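Local atomic coordinates of reticulocyte-binding protein 2a (Plasmodium vivax, PDB entry 4Z8N), a protein that probably binds receptors on reticulocytes through its helical erythrocyte-binding domain, represented here, and so serves host-cell invasion by the malaria parasite. Residues Q27-K35 against Y48-L59; Q66-L77 against Q107-N118. All coordinates share one frame; numbering follows the deposited sequence.

Contact 1: Q27-K35 against Y48-L59; sequences QMNYFAEIK and YDEAYNQSVNPL
M28 to K35, on helix 26-37, lie against Y48 to L59, on helix 42-69, with the two axes 10.9 Å apart and antiparallel at 155°. The pair forms an alpha-alpha hairpin at one end of the elongated helical domain, and its inner face is largely buried.

Y48 ties its side chain to the backbone of the other helix. Its ring carbon CG lies anti to the backbone N (chi1 -176°), which sends the ring across the gap until OH donates to F31 O at 2.6 Å, in the carbonyl plane and on a lone pair. F31 O also takes its regular helical bond from K35 N, so two donors grip one carbonyl. I34 CG2 covers one face of the Y48 ring, 4.0 Å from its centroid, while F31 crosses Y48 at about a right angle and brings CB against OH.

The Y52 ring is sandwiched. V56 CB, one turn on in its own helix, sits over the centre of one face, and K35 CE covers the opposite face at 3.5 Å from the centroid in a CH-pi contact. The lysine starts extended and then bends at its last two torsions, carrying NZ over the ring in an off-centre cation-pi arrangement and on to D49 OD1 at 3.2 Å. NZ approaches OD1 of this salt bridge from above the carboxylate plane, and K45 pairs with the same oxygen, which probably favours the ionised carboxylate.

Toward P58, where helix 42-69 is kinked, the contact becomes apolar. F31 CD2 meets V56 CG2, and the F31 ring packs edge-to-face with F129 of helix 119-136. M28 curls at chi2 and chi3, placing CE 3.6 Å from V56 CG1 and SD 4.0 Å from L59 CD2. A water bridges M28 O, at 2.8 Å, and Y52 OH.

Contact 2: Q66-L77 against Q107-N118; sequences QINSCVPKKAAL and QLDAYKNCVQAN
The Y111 ring is wedged between K74, whose CA lies over one face, and V115 of its own helix, whose CG2 covers the other, 3.7 Å above the plane. K73 CG and C70 O come to its edge, C70 O lying 3.4 Å from Y111 CE1, and a water in the ring plane bridges Y111 OH to I67 O. K74 runs alongside the tyrosine in the same direction, with CB on CE1 and CD near OH, before its amine turns off to E78.

The second flat group is the Q66 amide, carried outward on an extended chain (chi1 177°). NE2 donates nearly within its own amide plane to A117 O at 2.6 Å, and at a tilt to C114 O at 3.1 Å. Its OE1 receives N118 ND2 at 2.8 Å, from well above the carbonyl plane, the two amides being turned 71° apart; Y122 OH is a further partner of OE1.

Between these groups the C70-C114 disulfide, with an S-S torsion of -94°, joins the break between helices 42-69 and 71-85 to the last turn of helix 94-115. Beyond it, the segments 71-77 and 107-115 pack antiparallel, their axes 9.3 Å apart at closest approach. K73, bent along its chain, reaches across A110 to Q107, its CE 3.2 Å from Q107 O, and L77 crosses L108 obliquely. The Q107 amide lies beside A76, with OE1 bonded to T80.

The chemistry implies a double fastening where the helices end. The disulfide fixes the join covalently, while Q66, donating to two backbone carbonyls and accepting at its oxygen, has its amide rotation set and gives a donor to C114 O, in the last turn of helix 94-115, and to A117 O in the turn that follows.

How the contacts relate
Contact 1 closes before contact 2 opens along the chain, and helix 42-69 runs through both: its residues 48-59 pack on helix 26-37, and its last turn leads into the disulfide-linked join with helices 71-85 and 94-115. The centres lie 25 Å apart, the nearest atoms about 7 Å. Together they tie helices 42-69 and 71-85 to helices 26-37 and 94-115 along one side of the domain. Helix 119-136 connects the two places: F129 packs on contact 1, while Y122 bonds to Q66 in contact 2. E120, which binds calcium in a structure of this protein though not in this chain, has its side chain about 7 Å from that of N118 and about 11 Å from that of L59.

Contact 1: Q27-K35 against Y48-L59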
# COMPACT_ATOMS: atom_id res chain seq x y z
N GLN A 27 -4.35 0.46 -10.78
CA GLN A 27 -5.11 0.43 -12.03
C GLN A 27 -6.06 -0.76 -12.07
O GLN A 27 -7.17 -0.67 -12.59
CB GLN A 27 -4.17 0.37 -13.24
CG GLN A 27 -3.30 1.61 -13.44
CD GLN A 27 -1.91 1.46 -12.85
OE1 GLN A 27 -1.75 1.04 -11.70
NE2 GLN A 27 -0.89 1.79 -13.64
N MET A 28 -5.62 -1.89 -11.51
CA MET A 28 -6.42 -3.11 -11.49
C MET A 28 -7.64 -2.92 -10.61
O MET A 28 -8.72 -3.42 -10.90
CB MET A 28 -5.58 -4.30 -11.01
CG MET A 28 -4.30 -4.51 -11.81
SD MET A 28 -4.60 -4.91 -13.55
CE MET A 28 -5.07 -6.63 -13.44
N ASN A 29 -7.45 -2.18 -9.52
CA ASN A 29 -8.55 -1.82 -8.64
C ASN A 29 -9.53 -0.92 -9.38
O ASN A 29 -10.75 -1.07 -9.26
CB ASN A 29 -8.01 -1.11 -7.40
CG ASN A 29 -8.96 -1.22 -6.22
OD1 ASN A 29 -10.09 -0.73 -6.27
ND2 ASN A 29 -8.50 -1.85 -5.15
N TYR A 30 -8.99 0.00 -10.17
CA TYR A 30 -9.79 0.93 -10.96
C TYR A 30 -10.64 0.19 -12.00
O TYR A 30 -11.82 0.50 -12.17
CB TYR A 30 -8.88 1.95 -11.64
CG TYR A 30 -9.56 2.81 -12.68
CD1 TYR A 30 -10.35 3.89 -12.30
CD2 TYR A 30 -9.41 2.55 -14.03
CE1 TYR A 30 -10.98 4.68 -13.24
CE2 TYR A 30 -10.04 3.34 -14.98
CZ TYR A 30 -10.82 4.40 -14.58
OH TYR A 30 -11.44 5.18 -15.52
N PHE A 31 -10.04 -0.78 -12.68
CA PHE A 31 -10.75 -1.54 -13.71
C PHE A 31 -11.91 -2.34 -13.11
O PHE A 31 -12.93 -2.54 -13.76
CB PHE A 31 -9.79 -2.46 -14.45
CG PHE A 31 -8.73 -1.74 -15.23
CD1 PHE A 31 -8.99 -0.50 -15.80
CD2 PHE A 31 -7.46 -2.29 -15.37
CE1 PHE A 31 -8.01 0.17 -16.51
CE2 PHE A 31 -6.48 -1.62 -16.08
CZ PHE A 31 -6.75 -0.38 -16.65
N ALA A 32 -11.73 -2.79 -11.87
CA ALA A 32 -12.78 -3.51 -11.17
C ALA A 32 -13.93 -2.58 -10.81
O ALA A 32 -15.10 -2.97 -10.84
CB ALA A 32 -12.23 -4.18 -9.91
N GLU A 33 -13.60 -1.34 -10.47
CA GLU A 33 -14.61 -0.33 -10.12
C GLU A 33 -15.47 0.05 -11.32
O GLU A 33 -16.69 0.16 -11.20
CB GLU A 33 -13.95 0.92 -9.55
CG GLU A 33 -13.37 0.72 -8.16
CD GLU A 33 -14.42 0.28 -7.16
OE1 GLU A 33 -15.55 0.80 -7.21
OE2 GLU A 33 -14.11 -0.60 -6.32
N ILE A 34 -14.83 0.24 -12.47
CA ILE A 34 -15.54 0.57 -13.70
C ILE A 34 -16.53 -0.54 -14.06
O ILE A 34 -17.62 -0.27 -14.56
CB ILE A 34 -14.56 0.79 -14.87
CG1 ILE A 34 -13.72 2.05 -14.63
CG2 ILE A 34 -15.30 0.93 -16.19
CD1 ILE A 34 -14.54 3.32 -14.57
N LYS A 35 -16.14 -1.78 -13.77
CA LYS A 35 -16.94 -2.94 -14.13
C LYS A 35 -18.39 -2.85 -13.64
O LYS A 35 -19.31 -3.13 -14.39
CB LYS A 35 -16.29 -4.22 -13.60
CG LYS A 35 -17.05 -5.49 -13.93
CD LYS A 35 -16.30 -6.72 -13.47
CE LYS A 35 -15.39 -7.25 -14.56
NZ LYS A 35 -16.10 -8.21 -15.46
N TYR A 48 -17.64 -4.20 -22.05
CA TYR A 48 -16.57 -4.04 -21.07
C TYR A 48 -16.23 -5.37 -20.42
O TYR A 48 -15.05 -5.70 -20.25
CB TYR A 48 -16.96 -3.02 -20.00
CG TYR A 48 -15.84 -2.76 -19.01
CD1 TYR A 48 -14.83 -1.85 -19.30
CD2 TYR A 48 -15.80 -3.42 -17.79
CE1 TYR A 48 -13.80 -1.61 -18.40
CE2 TYR A 48 -14.77 -3.18 -16.88
CZ TYR A 48 -13.78 -2.28 -17.20
OH TYR A 48 -12.77 -2.03 -16.30
N ASP A 49 -17.25 -6.14 -20.05
CA ASP A 49 -17.04 -7.44 -19.42
C ASP A 49 -16.25 -8.36 -20.35
O ASP A 49 -15.42 -9.14 -19.90
CB ASP A 49 -18.38 -8.09 -19.05
CG ASP A 49 -19.07 -7.38 -17.90
OD1 ASP A 49 -18.38 -6.69 -17.12
OD2 ASP A 49 -20.31 -7.52 -17.77
N GLU A 50 -16.51 -8.24 -21.64
CA GLU A 50 -15.82 -9.03 -22.65
C GLU A 50 -14.36 -8.59 -22.78
O GLU A 50 -13.46 -9.43 -22.84
CB GLU A 50 -16.53 -8.91 -24.00
CG GLU A 50 -15.92 -9.77 -25.10
CD GLU A 50 -16.66 -9.63 -26.42
OE1 GLU A 50 -16.75 -8.49 -26.94
OE2 GLU A 50 -17.16 -10.65 -26.93
N ALA A 51 -14.14 -7.28 -22.82
CA ALA A 51 -12.79 -6.73 -22.93
C ALA A 51 -11.99 -6.95 -21.65
O ALA A 51 -10.78 -7.20 -21.70
CB ALA A 51 -12.86 -5.25 -23.27
N TYR A 52 -12.67 -6.87 -20.51
CA TYR A 52 -12.04 -7.12 -19.21
C TYR A 52 -11.51 -8.54 -19.13
O TYR A 52 -10.40 -8.77 -18.65
CB TYR A 52 -13.05 -6.86 -18.09
CG TYR A 52 -12.47 -6.92 -16.69
CD1 TYR A 52 -12.34 -8.13 -16.01
CD2 TYR A 52 -12.07 -5.76 -16.03
CE1 TYR A 52 -11.82 -8.18 -14.73
CE2 TYR A 52 -11.55 -5.80 -14.75
CZ TYR A 52 -11.43 -7.02 -14.11
OH TYR A 52 -10.90 -7.07 -12.83
N ASN A 53 -12.31 -9.50 -19.59
CA ASN A 53 -11.94 -10.91 -19.53
C ASN A 53 -10.76 -11.22 -20.45
O ASN A 53 -9.91 -12.06 -20.13
CB ASN A 53 -13.14 -11.78 -19.89
CG ASN A 53 -13.01 -13.20 -19.35
OD1 ASN A 53 -11.92 -13.76 -19.28
ND2 ASN A 53 -14.14 -13.78 -18.97
N GLN A 54 -10.70 -10.54 -21.59
CA GLN A 54 -9.64 -10.79 -22.56
C GLN A 54 -8.31 -10.14 -22.17
O GLN A 54 -7.24 -10.69 -22.45
CB GLN A 54 -10.06 -10.29 -23.95
CG GLN A 54 -9.04 -10.59 -25.04
CD GLN A 54 -9.47 -10.08 -26.40
OE1 GLN A 54 -9.71 -8.89 -26.59
NE2 GLN A 54 -9.57 -11.00 -27.37
N SER A 55 -8.38 -8.99 -21.51
CA SER A 55 -7.17 -8.21 -21.23
C SER A 55 -6.76 -8.22 -19.76
O SER A 55 -5.62 -8.56 -19.43
CB SER A 55 -7.37 -6.76 -21.69
OG SER A 55 -7.59 -6.69 -23.08
N VAL A 56 -7.68 -7.84 -18.88
CA VAL A 56 -7.35 -7.65 -17.47
C VAL A 56 -7.06 -8.97 -16.75
O VAL A 56 -6.08 -9.06 -16.01
CB VAL A 56 -8.48 -6.91 -16.74
CG1 VAL A 56 -8.14 -6.74 -15.27
CG2 VAL A 56 -8.73 -5.56 -17.38
N ASN A 57 -7.90 -9.97 -16.96
CA ASN A 57 -7.74 -11.25 -16.28
C ASN A 57 -6.43 -11.99 -16.61
O ASN A 57 -5.78 -12.51 -15.70
CB ASN A 57 -8.93 -12.17 -16.56
CG ASN A 57 -10.16 -11.78 -15.76
OD1 ASN A 57 -10.05 -11.26 -14.65
ND2 ASN A 57 -11.34 -12.03 -16.32
N PRO A 58 -6.04 -12.06 -17.90
CA PRO A 58 -4.73 -12.67 -18.15
C PRO A 58 -3.57 -11.85 -17.58
O PRO A 58 -2.56 -12.42 -17.16
CB PRO A 58 -4.65 -12.72 -19.68
CG PRO A 58 -6.06 -12.68 -20.14
CD PRO A 58 -6.75 -11.78 -19.15
N LEU A 59 -3.73 -10.53 -17.56
CA LEU A 59 -2.71 -9.65 -17.00
C LEU A 59 -2.55 -9.88 -15.51
O LEU A 59 -1.43 -9.99 -15.01
CB LEU A 59 -3.05 -8.18 -17.27
CG LEU A 59 -2.12 -7.15 -16.64
CD1 LEU A 59 -0.69 -7.33 -17.12
CD2 LEU A 59 -2.60 -5.73 -16.91
O HOH W 1 -8.91 -6.12 -11.73

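Contact 2: Q66-L77 against Q107-N118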
# COMPACT_ATOMS: atom_id res chain seq x y z
N GLN A 66 4.01 -14.01 -11.10
CA GLN A 66 5.29 -13.38 -10.81
C GLN A 66 5.48 -13.21 -9.31
O GLN A 66 6.55 -13.52 -8.77
CB GLN A 66 5.40 -12.03 -11.52
CG GLN A 66 6.69 -11.28 -11.20
CD GLN A 66 6.84 -10.01 -12.00
OE1 GLN A 66 6.54 -9.97 -13.20
NE2 GLN A 66 7.31 -8.95 -11.35
N ILE A 67 4.45 -12.72 -8.63
CA ILE A 67 4.49 -12.54 -7.18
C ILE A 67 4.69 -13.88 -6.48
O ILE A 67 5.40 -13.97 -5.48
CB ILE A 67 3.20 -11.87 -6.65
CG1 ILE A 67 2.99 -10.51 -7.32
CG2 ILE A 67 3.28 -11.68 -5.14
CD1 ILE A 67 4.04 -9.49 -6.98
N ASN A 68 4.07 -14.92 -7.03
CA ASN A 68 4.21 -16.27 -6.48
C ASN A 68 5.64 -16.79 -6.60
O ASN A 68 6.09 -17.58 -5.77
CB ASN A 68 3.24 -17.23 -7.17
CG ASN A 68 1.80 -16.96 -6.82
OD1 ASN A 68 1.50 -16.29 -5.83
ND2 ASN A 68 0.88 -17.49 -7.62
N SER A 69 6.34 -16.35 -7.64
CA SER A 69 7.72 -16.78 -7.86
C SER A 69 8.68 -16.06 -6.92
O SER A 69 9.84 -16.45 -6.79
CB SER A 69 8.13 -16.55 -9.31
OG SER A 69 8.17 -15.16 -9.61
N CYS A 70 8.19 -15.01 -6.27
CA CYS A 70 9.01 -14.22 -5.36
C CYS A 70 8.92 -14.73 -3.92
O CYS A 70 9.62 -14.25 -3.04
CB CYS A 70 8.61 -12.75 -5.41
SG CYS A 70 8.75 -12.01 -7.05
N VAL A 71 8.03 -15.70 -3.70
CA VAL A 71 7.80 -16.25 -2.37
C VAL A 71 9.05 -16.87 -1.72
O VAL A 71 9.31 -16.59 -0.54
CB VAL A 71 6.67 -17.31 -2.40
CG1 VAL A 71 6.59 -18.07 -1.09
CG2 VAL A 71 5.34 -16.64 -2.71
N PRO A 72 9.83 -17.69 -2.46
CA PRO A 72 11.06 -18.19 -1.82
C PRO A 72 11.99 -17.07 -1.38
O PRO A 72 12.65 -17.18 -0.34
CB PRO A 72 11.71 -19.03 -2.93
CG PRO A 72 10.59 -19.43 -3.81
CD PRO A 72 9.66 -18.25 -3.81
N LYS A 73 12.03 -15.99 -2.15
CA LYS A 73 12.81 -14.82 -1.78
C LYS A 73 12.23 -14.15 -0.54
O LYS A 73 12.97 -13.68 0.33
CB LYS A 73 12.87 -13.83 -2.94
CG LYS A 73 13.74 -12.63 -2.67
CD LYS A 73 15.17 -13.05 -2.42
CE LYS A 73 15.73 -12.39 -1.18
NZ LYS A 73 15.07 -12.88 0.07
N LYS A 74 10.91 -14.10 -0.46
CA LYS A 74 10.23 -13.51 0.69
C LYS A 74 10.50 -14.32 1.96
O LYS A 74 10.72 -13.75 3.03
CB LYS A 74 8.72 -13.43 0.44
CG LYS A 74 7.93 -12.83 1.59
CD LYS A 74 6.45 -12.76 1.28
CE LYS A 74 5.85 -14.14 1.10
NZ LYS A 74 5.95 -14.95 2.34
N ALA A 75 10.50 -15.64 1.82
CA ALA A 75 10.75 -16.54 2.93
C ALA A 75 12.14 -16.33 3.53
O ALA A 75 12.29 -16.19 4.74
CB ALA A 75 10.58 -17.98 2.49
N ALA A 76 13.15 -16.30 2.66
CA ALA A 76 14.53 -16.07 3.09
C ALA A 76 14.65 -14.73 3.81
O ALA A 76 15.34 -14.62 4.83
CB ALA A 76 15.48 -16.13 1.90
N LEU A 77 13.99 -13.72 3.27
CA LEU A 77 13.99 -12.38 3.87
C LEU A 77 13.37 -12.40 5.27
O LEU A 77 13.92 -11.80 6.20
CB LEU A 77 13.24 -11.39 2.98
CG LEU A 77 13.03 -9.97 3.50
CD1 LEU A 77 14.37 -9.29 3.81
CD2 LEU A 77 12.23 -9.16 2.51
N GLN A 107 18.80 -9.06 0.61
CA GLN A 107 17.58 -9.84 0.43
C GLN A 107 16.35 -8.96 0.26
O GLN A 107 15.43 -9.30 -0.49
CB GLN A 107 17.38 -10.79 1.61
CG GLN A 107 18.33 -11.99 1.59
CD GLN A 107 18.19 -12.85 2.83
OE1 GLN A 107 17.76 -12.37 3.88
NE2 GLN A 107 18.55 -14.12 2.71
N LEU A 108 16.31 -7.83 0.96
CA LEU A 108 15.22 -6.87 0.79
C LEU A 108 15.29 -6.27 -0.61
O LEU A 108 14.26 -6.12 -1.28
CB LEU A 108 15.28 -5.77 1.85
CG LEU A 108 14.27 -4.62 1.70
CD1 LEU A 108 12.84 -5.13 1.73
CD2 LEU A 108 14.49 -3.55 2.78
N ASP A 109 16.50 -5.95 -1.06
CA ASP A 109 16.69 -5.37 -2.38
C ASP A 109 16.35 -6.38 -3.48
O ASP A 109 15.79 -6.02 -4.51
CB ASP A 109 18.13 -4.88 -2.55
CG ASP A 109 18.36 -4.18 -3.87
OD1 ASP A 109 17.51 -3.35 -4.25
OD2 ASP A 109 19.38 -4.47 -4.53
N ALA A 110 16.69 -7.65 -3.25
CA ALA A 110 16.43 -8.69 -4.23
C ALA A 110 14.94 -8.99 -4.36
O ALA A 110 14.43 -9.21 -5.46
CB ALA A 110 17.19 -9.96 -3.87
N TYR A 111 14.23 -8.98 -3.23
CA TYR A 111 12.79 -9.21 -3.23
C TYR A 111 12.06 -8.07 -3.92
O TYR A 111 11.14 -8.30 -4.70
CB TYR A 111 12.27 -9.40 -1.80
CG TYR A 111 10.78 -9.67 -1.72
CD1 TYR A 111 10.24 -10.82 -2.28
CD2 TYR A 111 9.92 -8.79 -1.08
CE1 TYR A 111 8.89 -11.08 -2.22
CE2 TYR A 111 8.55 -9.04 -1.01
CZ TYR A 111 8.05 -10.19 -1.58
OH TYR A 111 6.70 -10.46 -1.52
N LYS A 112 12.47 -6.84 -3.62
CA LYS A 112 11.89 -5.66 -4.25
C LYS A 112 12.01 -5.72 -5.77
O LYS A 112 11.06 -5.39 -6.48
CB LYS A 112 12.56 -4.38 -3.72
CG LYS A 112 12.07 -3.11 -4.40
CD LYS A 112 12.78 -1.88 -3.84
CE LYS A 112 12.24 -0.61 -4.47
NZ LYS A 112 12.93 0.61 -3.94
N ASN A 113 13.16 -6.15 -6.26
CA ASN A 113 13.40 -6.24 -7.69
C ASN A 113 12.58 -7.35 -8.34
O ASN A 113 12.11 -7.21 -9.47
CB ASN A 113 14.88 -6.46 -7.98
CG ASN A 113 15.70 -5.21 -7.74
OD1 ASN A 113 15.20 -4.09 -7.84
ND2 ASN A 113 16.98 -5.39 -7.43
N CYS A 114 12.42 -8.46 -7.62
CA CYS A 114 11.60 -9.57 -8.09
C CYS A 114 10.14 -9.14 -8.20
O CYS A 114 9.43 -9.52 -9.13
CB CYS A 114 11.75 -10.77 -7.15
SG CYS A 114 10.73 -12.21 -7.57
N VAL A 115 9.71 -8.32 -7.24
CA VAL A 115 8.34 -7.82 -7.22
C VAL A 115 8.12 -6.73 -8.27
O VAL A 115 7.12 -6.73 -8.98
CB VAL A 115 7.98 -7.27 -5.82
CG1 VAL A 115 6.66 -6.52 -5.85
CG2 VAL A 115 7.94 -8.39 -4.80
N GLN A 116 9.08 -5.82 -8.38
CA GLN A 116 8.97 -4.71 -9.32
C GLN A 116 9.40 -5.07 -10.74
O GLN A 116 9.43 -4.21 -11.61
CB GLN A 116 9.80 -3.51 -8.83
CG GLN A 116 9.16 -2.71 -7.72
CD GLN A 116 9.98 -1.48 -7.37
OE1 GLN A 116 11.16 -1.39 -7.70
NE2 GLN A 116 9.35 -0.52 -6.70
N ALA A 117 9.74 -6.34 -10.96
CA ALA A 117 10.13 -6.78 -12.30
C ALA A 117 8.96 -6.63 -13.26
O ALA A 117 7.80 -6.84 -12.87
CB ALA A 117 10.62 -8.22 -12.26
N ASN A 118 9.26 -6.25 -14.50
CA ASN A 118 8.25 -6.06 -15.55
C ASN A 118 7.22 -4.98 -15.22
O ASN A 118 6.17 -4.92 -15.85
CB ASN A 118 7.53 -7.38 -15.83
CG ASN A 118 8.48 -8.52 -16.09
OD1 ASN A 118 9.37 -8.42 -16.95
ND2 ASN A 118 8.32 -9.62 -15.36
O HOH W 2 5.84 -12.70 -2.90